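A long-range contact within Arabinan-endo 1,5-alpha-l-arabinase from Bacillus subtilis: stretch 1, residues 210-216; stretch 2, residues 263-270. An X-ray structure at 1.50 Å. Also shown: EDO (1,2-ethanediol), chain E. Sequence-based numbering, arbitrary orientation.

Stretch 1 (210-216) NSTYKIA
Stretch 2 263-270: ILVRHAYD

Strand 212-216, entered through loop residues Asn-210 (phi/psi 64/38) and Ser-211 (-70/166), crosses strand 263-270 with N-to-C directions 131° apart and axes 8.7 Å apart at closest approach. In register, the CA of Thr-212 lies 8.4 Å from the CA of Ala-268, and the CA of Ile-215 lies 9.2 Å from the CA of Arg-266. At such spacing side chains make the contact, burying 231 Å² in total.

The polar part centres on Thr-212 (-65/155, chi1 p). His-267 (-100/159, chi1 p, chi2 -115°) sets its CA-to-CB bond sideways, yet its ring end reaches across: NE2 donates a hydrogen bond to Thr-212 OG1 at 2.9 Å, with the acceptor near the ring plane, as an in-plane N-H requires. Thr-212 OG1 also meets the edge of the Tyr-269 ring, 3.8 Å from CE1. Tyr-269 (chi1 m, chi2 86°) brings its OH to 2.7 Å from OG of Ser-211 (chi1 t). One water accepts from Thr-212 N at 3.2 Å and hydrogen-bonds Tyr-269 OH at 2.8 Å, bridging the strands.

The apolar part is looser. Ile-215 (-103/127, chi1 m, chi2 t) places CD1 4.2 Å from Arg-266 CB and 4.5 Å from CD2 of Leu-264 (chi1 t, chi2 p). Beyond CB, Arg-266 (chi1 p) directs NE and NH2 to ethanediol O1, each donating at 3.0 Å near the guanidinium plane.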

ATOM      1  N   ASN A 210       5.296  15.845   4.063  1.00 16.31           N
ATOM      2  CA  ASN A 210       4.303  15.038   3.349  1.00 15.11           C
ATOM      3  C   ASN A 210       4.106  13.633   3.878  1.00 16.21           C
ATOM      4  O   ASN A 210       3.808  12.718   3.100  1.00 17.34           O
ATOM      5  CB  ASN A 210       4.623  15.000   1.849  1.00 14.99           C
ATOM      6  CG  ASN A 210       4.998  16.352   1.295  1.00 15.23           C
ATOM      7  OD1 ASN A 210       6.051  16.511   0.687  1.00 17.20           O
ATOM      8  ND2 ASN A 210       4.144  17.348   1.521  1.00 15.04           N
ATOM      9  N   SER A 211       4.162  13.485   5.202  1.00 15.18           N
ATOM     10  CA  SER A 211       3.772  12.240   5.825  1.00 16.06           C
ATOM     11  C   SER A 211       2.270  12.031   5.727  1.00 15.00           C
ATOM     12  O   SER A 211       1.485  12.919   5.400  1.00 14.37           O
ATOM     13  CB  SER A 211       4.193  12.192   7.285  1.00 17.77           C
ATOM     14  OG  SER A 211       4.223  10.811   7.686  1.00 23.14           O
ATOM     15  N   THR A 212       1.860  10.800   6.005  1.00 14.25           N
ATOM     16  CA  THR A 212       0.458  10.492   6.080  1.00 13.62           C
ATOM     17  C   THR A 212      -0.192  11.243   7.250  1.00 13.28           C
ATOM     18  O   THR A 212       0.446  11.579   8.214  1.00 14.37           O
ATOM     19  CB  THR A 212       0.230   8.995   6.265  1.00 13.90           C
ATOM     20  OG1 THR A 212       1.006   8.536   7.366  1.00 13.46           O
ATOM     21  CG2 THR A 212       0.672   8.193   5.052  1.00 14.42           C
ATOM     22  N   TYR A 213      -1.489  11.465   7.133  1.00 13.10           N
ATOM     23  CA  TYR A 213      -2.257  12.296   8.050  1.00 13.57           C
ATOM     24  C   TYR A 213      -3.617  11.667   8.404  1.00 11.75           C
ATOM     25  O   TYR A 213      -4.000  11.673   9.567  1.00 12.18           O
ATOM     26  CB  TYR A 213      -2.498  13.671   7.385  1.00 15.72           C
ATOM     27  CG  TYR A 213      -3.058  14.752   8.246  1.00 17.23           C
ATOM     28  CD1 TYR A 213      -2.505  15.033   9.506  1.00 20.17           C
ATOM     29  CD2 TYR A 213      -4.056  15.595   7.768  1.00 19.75           C
ATOM     30  CE1 TYR A 213      -2.997  16.060  10.288  1.00 23.16           C
ATOM     31  CE2 TYR A 213      -4.539  16.637   8.536  1.00 22.33           C
ATOM     32  CZ  TYR A 213      -4.005  16.868   9.791  1.00 23.04           C
ATOM     33  OH  TYR A 213      -4.468  17.900  10.594  1.00 28.22           O
ATOM     34  N   LYS A 214      -4.366  11.179   7.417  1.00 11.61           N
ATOM     35  CA  LYS A 214      -5.651  10.545   7.677  1.00 12.80           C
ATOM     36  C   LYS A 214      -5.886   9.405   6.697  1.00 13.87           C
ATOM     37  O   LYS A 214      -5.271   9.352   5.652  1.00 14.14           O
ATOM     38  CB  LYS A 214      -6.794  11.536   7.480  1.00 13.57           C
ATOM     39  CG  LYS A 214      -6.720  12.797   8.238  1.00 15.93           C
ATOM     40  CD  LYS A 214      -7.964  13.640   7.927  1.00 16.94           C
ATOM     41  CE  LYS A 214      -7.675  15.097   8.197  1.00 17.65           C
ATOM     42  NZ  LYS A 214      -8.887  15.968   8.279  1.00 22.35           N
ATOM     43  N   ILE A 215      -6.749   8.459   7.065  1.00 12.82           N
ATOM     44  CA  ILE A 215      -7.214   7.383   6.200  1.00 12.07           C
ATOM     45  C   ILE A 215      -8.621   7.728   5.737  1.00 11.99           C
ATOM     46  O   ILE A 215      -9.462   7.973   6.572  1.00 13.38           O
ATOM     47  CB  ILE A 215      -7.201   6.040   6.908  1.00 11.70           C
ATOM     48  CG1 ILE A 215      -5.779   5.669   7.294  1.00 14.41           C
ATOM     49  CG2 ILE A 215      -7.811   4.956   6.089  1.00 13.56           C
ATOM     50  CD1 ILE A 215      -5.664   4.522   8.208  1.00 13.95           C
ATOM     51  N   ALA A 216      -8.853   7.721   4.426  1.00 12.64           N
ATOM     52  CA  ALA A 216     -10.120   8.146   3.798  1.00 12.67           C
ATOM     53  C   ALA A 216     -10.658   7.048   2.886  1.00 13.20           C
ATOM     54  O   ALA A 216      -9.872   6.349   2.302  1.00 13.31           O
ATOM     55  CB  ALA A 216      -9.935   9.423   3.021  1.00 13.37           C
ATOM     56  N   ILE A 263      -9.376  -7.212   8.248  1.00 13.12           N
ATOM     57  CA  ILE A 263      -8.332  -6.710   9.126  1.00 12.69           C
ATOM     58  C   ILE A 263      -7.754  -5.501   8.457  1.00 13.36           C
ATOM     59  O   ILE A 263      -7.479  -5.582   7.277  1.00 14.50           O
ATOM     60  CB  ILE A 263      -7.209  -7.761   9.326  1.00 12.11           C
ATOM     61  CG1 ILE A 263      -7.793  -9.044   9.942  1.00 12.48           C
ATOM     62  CG2 ILE A 263      -6.062  -7.143  10.164  1.00 12.76           C
ATOM     63  CD1 ILE A 263      -6.777 -10.198  10.102  1.00 14.06           C
ATOM     64  N   LEU A 264      -7.563  -4.406   9.193  1.00 11.99           N
ATOM     65  CA  LEU A 264      -6.884  -3.239   8.662  1.00 13.38           C
ATOM     66  C   LEU A 264      -5.584  -3.042   9.397  1.00 13.15           C
ATOM     67  O   LEU A 264      -5.584  -2.853  10.611  1.00 12.56           O
ATOM     68  CB  LEU A 264      -7.764  -1.979   8.795  1.00 14.34           C
ATOM     69  CG  LEU A 264      -7.195  -0.806   7.989  1.00 16.72           C
ATOM     70  CD1 LEU A 264      -7.343  -0.977   6.513  1.00 18.15           C
ATOM     71  CD2 LEU A 264      -7.744   0.543   8.420  1.00 22.00           C
ATOM     72  N   VAL A 265      -4.488  -3.109   8.664  1.00 12.44           N
ATOM     73  CA  VAL A 265      -3.184  -2.762   9.188  1.00 12.36           C
ATOM     74  C   VAL A 265      -2.852  -1.362   8.707  1.00 12.95           C
ATOM     75  O   VAL A 265      -3.273  -0.938   7.629  1.00 14.05           O
ATOM     76  CB  VAL A 265      -2.060  -3.796   8.776  1.00 11.93           C
ATOM     77  CG1 VAL A 265      -2.465  -5.213   9.235  1.00 12.42           C
ATOM     78  CG2 VAL A 265      -1.775  -3.785   7.286  1.00 12.43           C
ATOM     79  N   ARG A 266      -2.066  -0.665   9.490  1.00 12.67           N
ATOM     80  CA  ARG A 266      -1.603   0.678   9.070  1.00 12.68           C
ATOM     81  C   ARG A 266      -0.409   1.037   9.919  1.00 12.98           C
ATOM     82  O   ARG A 266      -0.109   0.328  10.895  1.00 14.12           O
ATOM     83  CB  ARG A 266      -2.704   1.729   9.275  1.00 14.21           C
ATOM     84  CG  ARG A 266      -2.969   2.145  10.670  1.00 17.78           C
ATOM     85  CD  ARG A 266      -4.200   1.635  11.147  1.00 20.61           C
ATOM     86  NE  ARG A 266      -4.626   2.066  12.490  1.00 15.77           N
ATOM     87  CZ  ARG A 266      -5.259   1.263  13.317  1.00 16.50           C
ATOM     88  NH1 ARG A 266      -5.518   0.019  12.956  1.00 16.31           N
ATOM     89  NH2 ARG A 266      -5.678   1.713  14.479  1.00 15.42           N
ATOM     90  N   HIS A 267       0.298   2.095   9.552  1.00 12.87           N
ATOM     91  CA  HIS A 267       1.293   2.673  10.452  1.00 13.43           C
ATOM     92  C   HIS A 267       0.698   3.887  11.134  1.00 12.90           C
ATOM     93  O   HIS A 267      -0.259   4.476  10.645  1.00 12.60           O
ATOM     94  CB  HIS A 267       2.608   3.007   9.736  1.00 13.02           C
ATOM     95  CG  HIS A 267       2.497   4.061   8.663  1.00 11.32           C
ATOM     96  ND1 HIS A 267       2.727   3.809   7.323  1.00 10.71           N
ATOM     97  CD2 HIS A 267       2.186   5.383   8.746  1.00 13.45           C
ATOM     98  CE1 HIS A 267       2.519   4.919   6.627  1.00 12.75           C
ATOM     99  NE2 HIS A 267       2.175   5.879   7.467  1.00 13.20           N
ATOM    100  N   ALA A 268       1.259   4.278  12.279  1.00 13.77           N
ATOM    101  CA  ALA A 268       0.950   5.573  12.895  1.00 13.69           C
ATOM    102  C   ALA A 268       2.141   5.919  13.774  1.00 13.67           C
ATOM    103  O   ALA A 268       2.887   5.011  14.205  1.00 13.60           O
ATOM    104  CB  ALA A 268      -0.324   5.525  13.684  1.00 14.01           C
ATOM    105  N   TYR A 269       2.357   7.206  14.003  1.00 12.59           N
ATOM    106  CA  TYR A 269       3.567   7.704  14.641  1.00 13.56           C
ATOM    107  C   TYR A 269       3.352   7.915  16.134  1.00 12.32           C
ATOM    108  O   TYR A 269       2.467   8.638  16.570  1.00 12.62           O
ATOM    109  CB  TYR A 269       3.982   8.976  13.954  1.00 13.67           C
ATOM    110  CG  TYR A 269       4.301   8.816  12.496  1.00 13.90           C
ATOM    111  CD1 TYR A 269       3.292   8.884  11.515  1.00 16.95           C
ATOM    112  CD2 TYR A 269       5.562   8.514  12.069  1.00 13.21           C
ATOM    113  CE1 TYR A 269       3.591   8.757  10.161  1.00 17.60           C
ATOM    114  CE2 TYR A 269       5.861   8.376  10.736  1.00 14.58           C
ATOM    115  CZ  TYR A 269       4.864   8.488   9.789  1.00 16.33           C
ATOM    116  OH  TYR A 269       5.205   8.379   8.428  1.00 20.62           O
ATOM    117  N   ASP A 270       4.209   7.279  16.933  1.00 12.14           N
ATOM    118  CA  ASP A 270       4.026   7.180  18.395  1.00 11.84           C
ATOM    119  C   ASP A 270       4.532   8.441  19.143  1.00 12.24           C
ATOM    120  O   ASP A 270       5.741   8.674  19.287  1.00 12.10           O
ATOM    121  CB  ASP A 270       4.772   5.943  18.902  1.00 12.01           C
ATOM    122  CG  ASP A 270       4.358   5.510  20.303  1.00 13.77           C
ATOM    123  OD1 ASP A 270       3.692   6.249  21.002  1.00 14.80           O
ATOM    124  OD2 ASP A 270       4.721   4.413  20.767  1.00 18.14           O
TER
HETATM  125  C1  EDO E1295      -4.364   5.619  15.008  1.00 27.24           C
HETATM  126  O1  EDO E1295      -4.798   4.566  14.156  1.00 26.84           O
HETATM  127  C2  EDO E1295      -5.299   5.777  16.182  1.00 29.36           C
HETATM  128  O2  EDO E1295      -6.422   6.556  15.810  1.00 31.97           O
HETATM  129  O   HOH W   1       4.201   8.700   5.797  1.00 27.49           O